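AvGluR1 ligand binding domain (Adineta vaga, PDB 4IO7) binds amino acids such as L-glutamate and phenylalanine in a two-lobed ligand-binding domain, part of what is probably a glutamate-gated ion channel. Local coordinates at residues G13-V18 / T65-L70; D85-S90 / D203-G208; S103-R108 / F178-T183; I135-A140 / P158-Q163. One frame throughout, in Å; residues are numbered along the deposited sequence.

Interaction 1 (G13-V18 / T65-L70); sequences GVIESV and TSYTGL. With PHE (phenylalanine), chain F.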
loop_
_atom_site.group_PDB
_atom_site.type_symbol
_atom_site.label_atom_id
_atom_site.label_comp_id
_atom_site.label_asym_id
_atom_site.label_seq_id
_atom_site.Cartn_x
_atom_site.Cartn_y
_atom_site.Cartn_z
ATOM N N GLY B 13 -13.008 1.515 -17.234
ATOM C CA GLY B 13 -13.798 2.553 -16.598
ATOM C C GLY B 13 -12.918 3.542 -15.861
ATOM O O GLY B 13 -11.994 3.142 -15.148
ATOM N N VAL B 14 -13.170 4.832 -16.081
ATOM C CA VAL B 14 -12.485 5.900 -15.357
ATOM C C VAL B 14 -13.546 6.864 -14.801
ATOM O O VAL B 14 -14.682 6.889 -15.268
ATOM C CB VAL B 14 -11.445 6.643 -16.240
ATOM C CG1 VAL B 14 -10.406 5.668 -16.747
ATOM C CG2 VAL B 14 -12.122 7.382 -17.397
ATOM N N ILE B 15 -13.183 7.639 -13.792
ATOM C CA ILE B 15 -14.145 8.502 -13.117
ATOM C C ILE B 15 -13.499 9.864 -12.893
ATOM O O ILE B 15 -12.334 9.957 -12.489
ATOM C CB ILE B 15 -14.635 7.824 -11.794
ATOM C CG1 ILE B 15 -15.712 8.658 -11.114
ATOM C CG2 ILE B 15 -13.488 7.542 -10.827
ATOM C CD1 ILE B 15 -16.481 7.874 -10.158
ATOM N N GLU B 16 -14.241 10.931 -13.183
ATOM C CA GLU B 16 -13.702 12.289 -13.101
ATOM C C GLU B 16 -13.232 12.604 -11.689
ATOM O O GLU B 16 -13.998 12.464 -10.736
ATOM C CB GLU B 16 -14.767 13.332 -13.508
ATOM C CG GLU B 16 -14.212 14.789 -13.475
ATOM C CD GLU B 16 -15.158 15.807 -14.038
ATOM O OE1 GLU B 16 -16.269 15.430 -14.445
ATOM O OE2 GLU B 16 -14.769 16.995 -14.090
ATOM N N SER B 17 -11.992 13.050 -11.563
ATOM C CA SER B 17 -11.404 13.408 -10.273
ATOM C C SER B 17 -10.049 14.060 -10.531
ATOM O O SER B 17 -9.057 13.371 -10.766
ATOM C CB SER B 17 -11.238 12.162 -9.378
ATOM O OG SER B 17 -10.684 12.508 -8.116
ATOM N N VAL B 18 -10.004 15.390 -10.556
ATOM C CA VAL B 18 -8.768 16.104 -10.896
ATOM C C VAL B 18 -7.718 15.938 -9.793
ATOM O O VAL B 18 -8.045 16.097 -8.627
ATOM C CB VAL B 18 -9.061 17.621 -11.149
ATOM C CG1 VAL B 18 -7.799 18.370 -11.559
ATOM C CG2 VAL B 18 -10.088 17.762 -12.231
ATOM N N THR B 65 -21.860 9.539 -10.993
ATOM C CA THR B 65 -21.570 8.135 -10.639
ATOM C C THR B 65 -20.730 8.170 -9.363
ATOM O O THR B 65 -19.828 9.002 -9.229
ATOM C CB THR B 65 -20.793 7.393 -11.751
ATOM O OG1 THR B 65 -21.644 7.147 -12.864
ATOM C CG2 THR B 65 -20.229 6.000 -11.274
ATOM N N SER B 66 -21.054 7.308 -8.404
ATOM C CA SER B 66 -20.282 7.224 -7.181
ATOM C C SER B 66 -19.161 6.197 -7.390
ATOM O O SER B 66 -19.169 5.474 -8.374
ATOM C CB SER B 66 -21.182 6.786 -6.022
ATOM O OG SER B 66 -21.647 5.470 -6.236
ATOM N N TYR B 67 -18.202 6.141 -6.475
ATOM C CA TYR B 67 -17.124 5.171 -6.588
ATOM C C TYR B 67 -17.703 3.769 -6.372
ATOM O O TYR B 67 -17.378 2.827 -7.081
ATOM C CB TYR B 67 -16.024 5.504 -5.597
ATOM C CG TYR B 67 -15.170 6.627 -6.122
ATOM C CD1 TYR B 67 -15.645 7.933 -6.122
ATOM C CD2 TYR B 67 -13.920 6.381 -6.668
ATOM C CE1 TYR B 67 -14.879 8.987 -6.627
ATOM C CE2 TYR B 67 -13.156 7.431 -7.209
ATOM C CZ TYR B 67 -13.647 8.717 -7.166
ATOM O OH TYR B 67 -12.897 9.744 -7.648
ATOM N N THR B 68 -18.621 3.650 -5.422
ATOM C CA THR B 68 -19.353 2.415 -5.265
ATOM C C THR B 68 -20.104 2.009 -6.528
ATOM O O THR B 68 -20.073 0.844 -6.899
ATOM C CB THR B 68 -20.384 2.546 -4.097
ATOM O OG1 THR B 68 -19.658 2.576 -2.864
ATOM C CG2 THR B 68 -21.369 1.374 -4.097
ATOM N N GLY B 69 -20.755 2.965 -7.202
ATOM C CA GLY B 69 -21.494 2.691 -8.427
ATOM C C GLY B 69 -20.595 2.189 -9.561
ATOM O O GLY B 69 -20.956 1.297 -10.320
ATOM N N LEU B 70 -19.401 2.756 -9.645
ATOM C CA LEU B 70 -18.400 2.308 -10.602
ATOM C C LEU B 70 -17.963 0.830 -10.355
ATOM O O LEU B 70 -17.882 0.034 -11.280
ATOM C CB LEU B 70 -17.206 3.259 -10.546
ATOM C CG LEU B 70 -16.051 2.841 -11.457
ATOM C CD1 LEU B 70 -16.474 2.878 -12.907
ATOM C CD2 LEU B 70 -14.834 3.722 -11.219
HETATM N N PHE F . -11.184 7.090 -2.979
HETATM C CA PHE F . -12.633 7.226 -2.686
HETATM C C PHE F . -13.328 5.893 -2.881
HETATM O O PHE F . -12.819 5.012 -3.590
HETATM C CB PHE F . -13.319 8.215 -3.616
HETATM C CG PHE F . -12.981 9.648 -3.347
HETATM C CD1 PHE F . -13.570 10.330 -2.281
HETATM C CD2 PHE F . -12.093 10.338 -4.197
HETATM C CE1 PHE F . -13.268 11.689 -2.042
HETATM C CE2 PHE F . -11.775 11.687 -3.976
HETATM C CZ PHE F . -12.349 12.361 -2.893
HETATM O OXT PHE F . -14.461 5.764 -2.390
#
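Ile15 and Tyr67 pack against each other in the ligand-binding cleft of a periplasmic-binding-protein-like fold. The loop after strand 9-14 meets the start of helix 67-75 here. The Tyr67 ring is sandwiched. Ile15 CD1 sits over one face in a CH-pi contact, 4.1 Å from the ring centroid. CB of the bound phenylalanine covers the opposite face, 3.4 Å from Tyr67 CD1. The second branch, Ile15 CG2, rests on the same face as CD1 but nearer Tyr67 CE2, 3.6 Å away, and also touches Leu70 CD2. With CG1 anti to the backbone N (chi1 -176°), Ile15 sends CD1 across that face and on to Thr65 O. The far end of the tyrosine reaches further along the same loop: Tyr67 OH lies 3.4 Å from Ser17 CB. That hydroxyl and Ser17 OG are both hydrogen-bonded to the carboxylate of Asp85, which ties the tyrosine to the binding site. Replacing Tyr67 by an alanine is likely to open a gap between Ile15 and the ligand and leave Asp85 OD1 without its hydroxyl partner. The helix start is capped by Ser66, whose OG accepts a bond from Gly69 N at 2.8 Å.

Interaction 2 (D85-S90 / D203-G208); sequences DITVTS and DKSTFG. With PHE (phenylalanine), chain F.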
loop_
_atom_site.group_PDB
_atom_site.type_symbol
_atom_site.label_atom_id
_atom_site.label_comp_id
_atom_site.label_asym_id
_atom_site.label_seq_id
_atom_site.Cartn_x
_atom_site.Cartn_y
_atom_site.Cartn_z
ATOM N N ASP B 85 -8.673 6.833 -8.522
ATOM C CA ASP B 85 -8.415 6.992 -7.121
ATOM C C ASP B 85 -9.462 6.178 -6.313
ATOM O O ASP B 85 -10.277 6.726 -5.585
ATOM C CB ASP B 85 -8.374 8.480 -6.735
ATOM C CG ASP B 85 -9.561 9.295 -7.225
ATOM O OD1 ASP B 85 -10.318 8.904 -8.151
ATOM O OD2 ASP B 85 -9.699 10.423 -6.671
ATOM N N ILE B 86 -9.397 4.867 -6.467
ATOM C CA ILE B 86 -10.410 3.947 -5.958
ATOM C C ILE B 86 -9.855 3.161 -4.797
ATOM O O ILE B 86 -8.909 2.389 -4.951
ATOM C CB ILE B 86 -10.853 2.960 -7.050
ATOM C CG1 ILE B 86 -11.281 3.732 -8.299
ATOM C CG2 ILE B 86 -11.955 2.015 -6.527
ATOM C CD1 ILE B 86 -11.419 2.892 -9.540
ATOM N N THR B 87 -10.433 3.400 -3.621
ATOM C CA THR B 87 -9.926 2.861 -2.397
ATOM C C THR B 87 -10.268 1.389 -2.300
ATOM O O THR B 87 -11.378 0.957 -2.594
ATOM C CB THR B 87 -10.507 3.628 -1.213
ATOM O OG1 THR B 87 -10.178 5.009 -1.369
ATOM C CG2 THR B 87 -9.981 3.126 0.141
ATOM N N VAL B 88 -9.287 0.622 -1.856
ATOM C CA VAL B 88 -9.522 -0.792 -1.643
ATOM C C VAL B 88 -10.228 -0.970 -0.293
ATOM O O VAL B 88 -9.687 -0.558 0.746
ATOM C CB VAL B 88 -8.176 -1.561 -1.649
ATOM C CG1 VAL B 88 -8.437 -3.059 -1.473
ATOM C CG2 VAL B 88 -7.412 -1.280 -2.966
ATOM N N THR B 89 -11.437 -1.553 -0.290
ATOM C CA THR B 89 -12.174 -1.755 0.964
ATOM C C THR B 89 -12.629 -3.200 1.065
ATOM O O THR B 89 -12.760 -3.899 0.038
ATOM C CB THR B 89 -13.445 -0.843 1.099
ATOM O OG1 THR B 89 -14.443 -1.331 0.200
ATOM C CG2 THR B 89 -13.115 0.623 0.808
ATOM N N SER B 90 -12.913 -3.634 2.278
ATOM C CA SER B 90 -13.362 -5.016 2.509
ATOM C C SER B 90 -14.692 -5.319 1.800
ATOM O O SER B 90 -14.852 -6.375 1.184
ATOM C CB SER B 90 -13.471 -5.340 3.993
ATOM O OG SER B 90 -14.403 -4.540 4.683
ATOM N N ASP B 203 -7.825 6.962 8.286
ATOM C CA ASP B 203 -8.237 5.917 7.384
ATOM C C ASP B 203 -7.130 5.561 6.391
ATOM O O ASP B 203 -7.345 5.584 5.179
ATOM C CB ASP B 203 -9.520 6.301 6.643
ATOM C CG ASP B 203 -10.292 5.079 6.151
ATOM O OD1 ASP B 203 -10.280 4.058 6.855
ATOM O OD2 ASP B 203 -10.909 5.116 5.074
ATOM N N LYS B 204 -5.948 5.225 6.905
ATOM C CA LYS B 204 -4.849 4.836 6.026
ATOM C C LYS B 204 -5.295 3.658 5.198
ATOM O O LYS B 204 -5.899 2.718 5.715
ATOM C CB LYS B 204 -3.598 4.495 6.826
ATOM C CG LYS B 204 -3.011 5.687 7.543
ATOM C CD LYS B 204 -2.313 5.291 8.830
ATOM C CE LYS B 204 -2.071 6.512 9.718
ATOM N NZ LYS B 204 -1.075 7.455 9.134
ATOM N N SER B 205 -5.014 3.714 3.903
ATOM C CA SER B 205 -5.607 2.775 2.958
ATOM C C SER B 205 -4.767 2.767 1.680
ATOM O O SER B 205 -3.637 3.273 1.677
ATOM C CB SER B 205 -7.049 3.203 2.684
ATOM O OG SER B 205 -7.100 4.591 2.355
ATOM N N THR B 206 -5.286 2.201 0.600
ATOM C CA THR B 206 -4.528 2.130 -0.659
ATOM C C THR B 206 -5.520 2.280 -1.795
ATOM O O THR B 206 -6.714 2.059 -1.608
ATOM C CB THR B 206 -3.832 0.742 -0.868
ATOM O OG1 THR B 206 -4.813 -0.296 -0.713
ATOM C CG2 THR B 206 -2.713 0.522 0.128
ATOM N N PHE B 207 -5.020 2.664 -2.966
ATOM C CA PHE B 207 -5.782 2.642 -4.192
ATOM C C PHE B 207 -5.320 1.452 -5.018
ATOM O O PHE B 207 -4.127 1.160 -5.074
ATOM C CB PHE B 207 -5.504 3.872 -5.061
ATOM C CG PHE B 207 -5.963 5.199 -4.475
ATOM C CD1 PHE B 207 -7.086 5.308 -3.670
ATOM C CD2 PHE B 207 -5.270 6.342 -4.773
ATOM C CE1 PHE B 207 -7.483 6.569 -3.157
ATOM C CE2 PHE B 207 -5.650 7.585 -4.268
ATOM C CZ PHE B 207 -6.764 7.698 -3.457
ATOM N N GLY B 208 -6.246 0.819 -5.723
ATOM C CA GLY B 208 -5.932 -0.317 -6.571
ATOM C C GLY B 208 -6.773 -0.261 -7.834
ATOM O O GLY B 208 -7.850 0.340 -7.830
HETATM N N PHE F . -11.184 7.090 -2.979
HETATM C CA PHE F . -12.633 7.226 -2.686
HETATM C C PHE F . -13.328 5.893 -2.881
HETATM O O PHE F . -12.819 5.012 -3.590
HETATM C CB PHE F . -13.319 8.215 -3.616
HETATM C CG PHE F . -12.981 9.648 -3.347
HETATM C CD1 PHE F . -13.570 10.330 -2.281
HETATM C CD2 PHE F . -12.093 10.338 -4.197
HETATM C CE1 PHE F . -13.268 11.689 -2.042
HETATM C CE2 PHE F . -11.775 11.687 -3.976
HETATM C CZ PHE F . -12.349 12.361 -2.893
HETATM O OXT PHE F . -14.461 5.764 -2.390
#
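The Phe207 ring lies with one face against Asp85, whose CA stands over the ring centre. Asp85 CB adds a CH-pi contact, 4.0 Å from the ring centroid. Thr87 meets the edge: its CA is in the ring plane, and Thr87 OG1 is 3.6 Å from Phe207 CE1. Phe207 CG stands anti to its carbonyl carbon (chi1 -66°), and the ring reaches past Ile86 N toward the ligand amine. The backbones join as well. Thr87 and Phe207 form a single beta bridge between the ligand-binding loop and strand 200-211. Val88 N donates to Thr206 O at 3.0 Å, nearly straight at 168°. Gly208 N donates to Ile86 O at 3.2 Å. Beside this bridge, Val88 CG2 packs on Thr206 OG1, and Val88 also touches Leu226 of the second subunit. Without the Phe207 ring, as with an alanine here, Asp85 CB is likely to lose its cover and a gap to open beside the ligand amine. The bridge probably helps hold the loop where it meets the bound phenylalanine. The ligand N donates to Asp85 O and to Thr87 OG1, both at 2.8 Å, and Thr87 N donates to the ligand O at 2.9 Å. None of these three bonds involves the ligand side chain, so this part of the site probably reads the amino-acid backbone common to glutamate and phenylalanine.

Interaction 3 (S103-R108 / F178-T183); sequences SDNSMR and FMDIGT. With PHE (phenylalanine), chain F.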
loop_
_atom_site.group_PDB
_atom_site.type_symbol
_atom_site.label_atom_id
_atom_site.label_comp_id
_atom_site.label_asym_id
_atom_site.label_seq_id
_atom_site.Cartn_x
_atom_site.Cartn_y
_atom_site.Cartn_z
ATOM N N SER B 103 -0.977 3.166 -5.045
ATOM C CA SER B 103 -0.691 4.319 -4.214
ATOM C C SER B 103 -1.175 4.081 -2.803
ATOM O O SER B 103 -2.203 3.398 -2.579
ATOM C CB SER B 103 -1.424 5.550 -4.765
ATOM O OG SER B 103 -1.107 6.741 -4.037
ATOM N N ASP B 104 -0.424 4.618 -1.848
ATOM C CA ASP B 104 -0.955 4.724 -0.493
ATOM C C ASP B 104 -1.984 5.834 -0.449
ATOM O O ASP B 104 -2.088 6.657 -1.387
ATOM C CB ASP B 104 0.155 4.944 0.555
ATOM C CG ASP B 104 0.979 6.202 0.314
ATOM O OD1 ASP B 104 0.645 6.989 -0.600
ATOM O OD2 ASP B 104 1.970 6.406 1.055
ATOM N N ASN B 105 -2.753 5.878 0.636
ATOM C CA ASN B 105 -3.823 6.853 0.743
ATOM C C ASN B 105 -4.201 7.066 2.199
ATOM O O ASN B 105 -3.928 6.221 3.055
ATOM C CB ASN B 105 -5.065 6.397 -0.043
ATOM C CG ASN B 105 -6.148 7.467 -0.095
ATOM O OD1 ASN B 105 -5.871 8.623 -0.387
ATOM N ND2 ASN B 105 -7.376 7.093 0.228
ATOM N N SER B 106 -4.828 8.199 2.460
ATOM C CA SER B 106 -5.449 8.489 3.754
ATOM C C SER B 106 -6.408 9.621 3.460
ATOM O O SER B 106 -6.431 10.108 2.329
ATOM C CB SER B 106 -4.391 8.923 4.780
ATOM O OG SER B 106 -3.711 10.107 4.366
ATOM N N MET B 107 -7.198 10.028 4.455
ATOM C CA MET B 107 -8.122 11.131 4.282
ATOM C C MET B 107 -7.749 12.277 5.183
ATOM O O MET B 107 -7.084 12.082 6.208
ATOM C CB MET B 107 -9.557 10.677 4.546
ATOM C CG MET B 107 -10.103 9.787 3.437
ATOM S SD MET B 107 -11.859 9.471 3.652
ATOM C CE MET B 107 -11.750 8.200 4.913
ATOM N N ARG B 108 -8.177 13.475 4.793
ATOM C CA ARG B 108 -8.089 14.661 5.636
ATOM C C ARG B 108 -9.420 15.424 5.654
ATOM O O ARG B 108 -10.275 15.261 4.779
ATOM C CB ARG B 108 -6.967 15.582 5.168
ATOM C CG ARG B 108 -5.577 14.945 5.336
ATOM C CD ARG B 108 -4.519 15.944 5.518
ATOM N NE ARG B 108 -4.707 16.773 6.699
ATOM C CZ ARG B 108 -4.052 17.905 6.873
ATOM N NH1 ARG B 108 -3.200 18.294 5.937
ATOM N NH2 ARG B 108 -4.246 18.648 7.957
ATOM N N PHE B 178 -14.785 15.437 3.889
ATOM C CA PHE B 178 -13.654 14.491 3.877
ATOM C C PHE B 178 -13.195 14.260 2.451
ATOM O O PHE B 178 -14.014 14.077 1.560
ATOM C CB PHE B 178 -14.067 13.101 4.414
ATOM C CG PHE B 178 -14.459 13.052 5.865
ATOM C CD1 PHE B 178 -14.236 14.112 6.724
ATOM C CD2 PHE B 178 -15.048 11.899 6.370
ATOM C CE1 PHE B 178 -14.596 14.024 8.064
ATOM C CE2 PHE B 178 -15.407 11.797 7.717
ATOM C CZ PHE B 178 -15.185 12.863 8.564
ATOM N N MET B 179 -11.888 14.234 2.231
ATOM C CA MET B 179 -11.347 13.884 0.926
ATOM C C MET B 179 -10.099 13.085 1.124
ATOM O O MET B 179 -9.395 13.265 2.123
ATOM C CB MET B 179 -10.940 15.135 0.124
ATOM C CG MET B 179 -12.028 15.771 -0.714
ATOM S SD MET B 179 -11.407 17.184 -1.673
ATOM C CE MET B 179 -10.784 16.347 -3.143
ATOM N N ASP B 180 -9.798 12.230 0.150
ATOM C CA ASP B 180 -8.468 11.618 0.033
ATOM C C ASP B 180 -7.392 12.691 0.032
ATOM O O ASP B 180 -7.597 13.768 -0.521
ATOM C CB ASP B 180 -8.374 10.855 -1.271
ATOM C CG ASP B 180 -9.392 9.727 -1.356
ATOM O OD1 ASP B 180 -9.725 9.132 -0.306
ATOM O OD2 ASP B 180 -9.837 9.433 -2.486
ATOM N N ILE B 181 -6.236 12.372 0.622
ATOM C CA ILE B 181 -5.215 13.369 0.912
ATOM C C ILE B 181 -4.613 13.955 -0.357
ATOM O O ILE B 181 -4.454 15.174 -0.455
ATOM C CB ILE B 181 -4.103 12.790 1.836
ATOM C CG1 ILE B 181 -3.124 13.883 2.263
ATOM C CG2 ILE B 181 -3.376 11.647 1.178
ATOM C CD1 ILE B 181 -2.219 13.480 3.428
ATOM N N GLY B 182 -4.324 13.110 -1.344
ATOM C CA GLY B 182 -3.742 13.601 -2.594
ATOM C C GLY B 182 -4.607 14.647 -3.284
ATOM O O GLY B 182 -4.126 15.746 -3.654
ATOM N N THR B 183 -5.884 14.328 -3.490
ATOM C CA THR B 183 -6.767 15.280 -4.169
ATOM C C THR B 183 -7.133 16.449 -3.260
ATOM O O THR B 183 -7.354 17.569 -3.736
ATOM C CB THR B 183 -8.031 14.611 -4.708
ATOM O OG1 THR B 183 -8.597 13.781 -3.700
ATOM C CG2 THR B 183 -7.705 13.728 -5.914
HETATM N N PHE F . -11.184 7.090 -2.979
HETATM C CA PHE F . -12.633 7.226 -2.686
HETATM C C PHE F . -13.328 5.893 -2.881
HETATM O O PHE F . -12.819 5.012 -3.590
HETATM C CB PHE F . -13.319 8.215 -3.616
HETATM C CG PHE F . -12.981 9.648 -3.347
HETATM C CD1 PHE F . -13.570 10.330 -2.281
HETATM C CD2 PHE F . -12.093 10.338 -4.197
HETATM C CE1 PHE F . -13.268 11.689 -2.042
HETATM C CE2 PHE F . -11.775 11.687 -3.976
HETATM C CZ PHE F . -12.349 12.361 -2.893
HETATM O OXT PHE F . -14.461 5.764 -2.390
HETATM O O HOH W 1 -4.338 10.219 -1.981
#
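A first torsion of -173° swings the Asn105 amide over to Asp180, whose carboxylate is turned to meet it (chi1 -61°). They meet where strands 97-112 and 176-180 pair antiparallel in the mixed sheet of one lobe of the binding domain. The two flat groups stand almost perpendicular, 82° apart. Asn105 ND2 donates to Asp180 OD1 at 3.2 Å, coming from above the carboxylate plane. Asp180 OD2 accepts from the ligand amine at 2.7 Å, so Asn105 acts as a second-shell residue that probably helps position the aspartate. Arg108 and Met179 form a hydrogen-bonded pair, with a bond each way between their backbones. Ile181 N, at the start of helix 181-190, donates to Ser106 O at 2.8 Å. On the side away from the ligand, Ile181 CG2 packs on Ser106 OG, itself hydrogen-bonded to Asp201, and Ile181 CD1 lies against Arg108 CD. A water bridges strand and helix, donating to Asn105 OD1 and accepting from Gly182 N at 3.0 Å.

Interaction 4 (I135-A140 / P158-Q163); sequences IRIGTA and PLKSRQ. With PHE (phenylalanine), chain F.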
loop_
_atom_site.group_PDB
_atom_site.type_symbol
_atom_site.label_atom_id
_atom_site.label_comp_id
_atom_site.label_asym_id
_atom_site.label_seq_id
_atom_site.Cartn_x
_atom_site.Cartn_y
_atom_site.Cartn_z
ATOM N N ILE B 135 -20.582 14.701 3.123
ATOM C CA ILE B 135 -19.982 13.411 2.808
ATOM C C ILE B 135 -20.376 12.972 1.396
ATOM O O ILE B 135 -21.562 12.960 1.057
ATOM C CB ILE B 135 -20.457 12.330 3.787
ATOM C CG1 ILE B 135 -19.951 12.620 5.214
ATOM C CG2 ILE B 135 -19.983 10.948 3.303
ATOM C CD1 ILE B 135 -18.445 12.559 5.371
ATOM N N ARG B 136 -19.385 12.622 0.583
ATOM C CA ARG B 136 -19.681 12.179 -0.775
ATOM C C ARG B 136 -20.194 10.761 -0.718
ATOM O O ARG B 136 -19.526 9.879 -0.232
ATOM C CB ARG B 136 -18.464 12.293 -1.694
ATOM C CG ARG B 136 -18.619 13.479 -2.628
ATOM C CD ARG B 136 -17.837 13.325 -3.870
ATOM N NE ARG B 136 -18.416 12.397 -4.837
ATOM C CZ ARG B 136 -17.767 12.035 -5.938
ATOM N NH1 ARG B 136 -16.571 12.535 -6.137
ATOM N NH2 ARG B 136 -18.287 11.188 -6.826
ATOM N N ILE B 137 -21.436 10.578 -1.124
ATOM C CA ILE B 137 -22.084 9.280 -1.028
ATOM C C ILE B 137 -21.458 8.263 -1.958
ATOM O O ILE B 137 -20.955 8.598 -3.042
ATOM C CB ILE B 137 -23.550 9.383 -1.405
ATOM C CG1 ILE B 137 -23.658 9.781 -2.889
ATOM C CG2 ILE B 137 -24.237 10.392 -0.508
ATOM C CD1 ILE B 137 -25.074 10.086 -3.348
ATOM N N GLY B 138 -21.472 7.009 -1.528
ATOM C CA GLY B 138 -20.876 5.927 -2.286
ATOM C C GLY B 138 -19.352 6.001 -2.344
ATOM O O GLY B 138 -18.762 5.700 -3.361
ATOM N N THR B 139 -18.732 6.357 -1.227
ATOM C CA THR B 139 -17.299 6.458 -1.133
ATOM C C THR B 139 -16.821 5.918 0.180
ATOM O O THR B 139 -17.581 5.754 1.121
ATOM C CB THR B 139 -16.795 7.921 -1.205
ATOM O OG1 THR B 139 -17.283 8.670 -0.082
ATOM C CG2 THR B 139 -17.258 8.573 -2.464
ATOM N N ALA B 140 -15.522 5.680 0.237
ATOM C CA ALA B 140 -14.846 5.228 1.439
ATOM C C ALA B 140 -14.995 6.217 2.577
ATOM O O ALA B 140 -14.978 5.858 3.746
ATOM C CB ALA B 140 -13.369 5.017 1.136
ATOM N N PRO B 158 -25.488 15.021 2.243
ATOM C CA PRO B 158 -24.976 14.202 1.124
ATOM C C PRO B 158 -24.426 15.008 -0.064
ATOM O O PRO B 158 -24.974 16.063 -0.414
ATOM C CB PRO B 158 -26.206 13.396 0.692
ATOM C CG PRO B 158 -27.371 14.241 1.093
ATOM C CD PRO B 158 -26.954 14.929 2.366
ATOM N N LEU B 159 -23.368 14.501 -0.695
ATOM C CA LEU B 159 -22.781 15.188 -1.844
ATOM C C LEU B 159 -22.609 14.232 -3.016
ATOM O O LEU B 159 -22.191 13.104 -2.818
ATOM C CB LEU B 159 -21.415 15.745 -1.467
ATOM C CG LEU B 159 -21.311 16.657 -0.251
ATOM C CD1 LEU B 159 -19.829 16.820 0.087
ATOM C CD2 LEU B 159 -21.999 18.008 -0.544
ATOM N N LYS B 160 -22.885 14.687 -4.239
ATOM C CA LYS B 160 -22.838 13.798 -5.408
ATOM C C LYS B 160 -21.609 13.985 -6.309
ATOM O O LYS B 160 -21.364 13.181 -7.222
ATOM C CB LYS B 160 -24.098 13.970 -6.249
ATOM C CG LYS B 160 -25.396 13.762 -5.478
ATOM C CD LYS B 160 -26.604 14.273 -6.270
ATOM C CE LYS B 160 -27.846 14.400 -5.384
ATOM N NZ LYS B 160 -28.924 15.222 -6.007
ATOM N N SER B 161 -20.837 15.039 -6.063
ATOM C CA SER B 161 -19.672 15.310 -6.886
ATOM C C SER B 161 -18.798 16.258 -6.115
ATOM O O SER B 161 -19.263 16.877 -5.148
ATOM C CB SER B 161 -20.084 15.989 -8.190
ATOM O OG SER B 161 -20.501 17.304 -7.885
ATOM N N ARG B 162 -17.550 16.388 -6.564
ATOM C CA ARG B 162 -16.638 17.358 -5.990
ATOM C C ARG B 162 -17.161 18.784 -6.180
ATOM O O ARG B 162 -16.867 19.674 -5.379
ATOM C CB ARG B 162 -15.241 17.229 -6.621
ATOM C CG ARG B 162 -14.224 18.163 -5.960
ATOM C CD ARG B 162 -12.856 18.109 -6.590
ATOM N NE ARG B 162 -12.278 16.765 -6.634
ATOM C CZ ARG B 162 -11.009 16.539 -6.959
ATOM N NH1 ARG B 162 -10.221 17.569 -7.224
ATOM N NH2 ARG B 162 -10.527 15.299 -6.997
ATOM N N GLN B 163 -17.915 19.017 -7.254
ATOM C CA GLN B 163 -18.449 20.354 -7.509
ATOM C C GLN B 163 -19.448 20.729 -6.412
ATOM O O GLN B 163 -19.420 21.838 -5.885
ATOM C CB GLN B 163 -19.110 20.427 -8.891
ATOM C CG GLN B 163 -19.397 21.861 -9.378
ATOM C CD GLN B 163 -18.131 22.666 -9.617
ATOM O OE1 GLN B 163 -17.946 23.748 -9.047
ATOM N NE2 GLN B 163 -17.261 22.153 -10.479
HETATM N N PHE F . -11.184 7.090 -2.979
HETATM C CA PHE F . -12.633 7.226 -2.686
HETATM C C PHE F . -13.328 5.893 -2.881
HETATM O O PHE F . -12.819 5.012 -3.590
HETATM C CB PHE F . -13.319 8.215 -3.616
HETATM C CG PHE F . -12.981 9.648 -3.347
HETATM C CD1 PHE F . -13.570 10.330 -2.281
HETATM C CD2 PHE F . -12.093 10.338 -4.197
HETATM C CE1 PHE F . -13.268 11.689 -2.042
HETATM C CE2 PHE F . -11.775 11.687 -3.976
HETATM C CZ PHE F . -12.349 12.361 -2.893
HETATM O OXT PHE F . -14.461 5.764 -2.390
HETATM O O HOH W 2 -20.671 10.724 -5.022
#
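Pro158 CB packs on Ile137 CG2 at 3.8 Å. Leu159 follows, with its N donating to Ile135 O and its O accepting from Ile137 N at 3.1 Å. Its side chain crosses that of Arg136 at about a right angle, Leu159 CB lying 3.8 Å from Arg136 CG. These bonds pair strands 133-136 and 157-159 in parallel, the two strands of a beta-alpha-beta crossover whose helix is 140-149. Lys160 starts its side chain away from the first segment, yet its CG lies near Ile137 CD1. Its O lies 3.7 Å from Arg136 NH2. Ser161 CA covers one face of the Arg136 guanidinium, toward its rim. The arginine chain bends at chi3 (76°), which lays this group along the backbone of 160-162. A water in the guanidinium plane accepts from Arg136 NE at 2.8 Å and donates to Ile137 O. Arg162 NH1 is hydrogen-bonded to Val18 O. Arg136 and Ala140 both belong to the L-glutamate site, and here Ala140 N donates to OXT of the bound phenylalanine at 2.8 Å.

Overall arrangement
All four contacts touch the bound phenylalanine. Interactions 2 and 3 are buried; interactions 1 and 4 are only partly so, and interaction 4 lies farthest from the centre of the chain. Interactions 2, 3 and 4 reach one mixed sheet. Strands 97-112 and 200-211 are neighbours in it, as are 133-136 and 176-180. Interaction 1 instead joins the loop after a strand of the parallel sheet to a helix start and has no hydrogen bond between its segments. Its chemistry is apolar and aromatic, whereas the other three all include backbone pairing, with side-chain contacts added. Polar links join them: Asp85 connects interactions 1 and 2, and Arg162 ties 158-163 to 13-18.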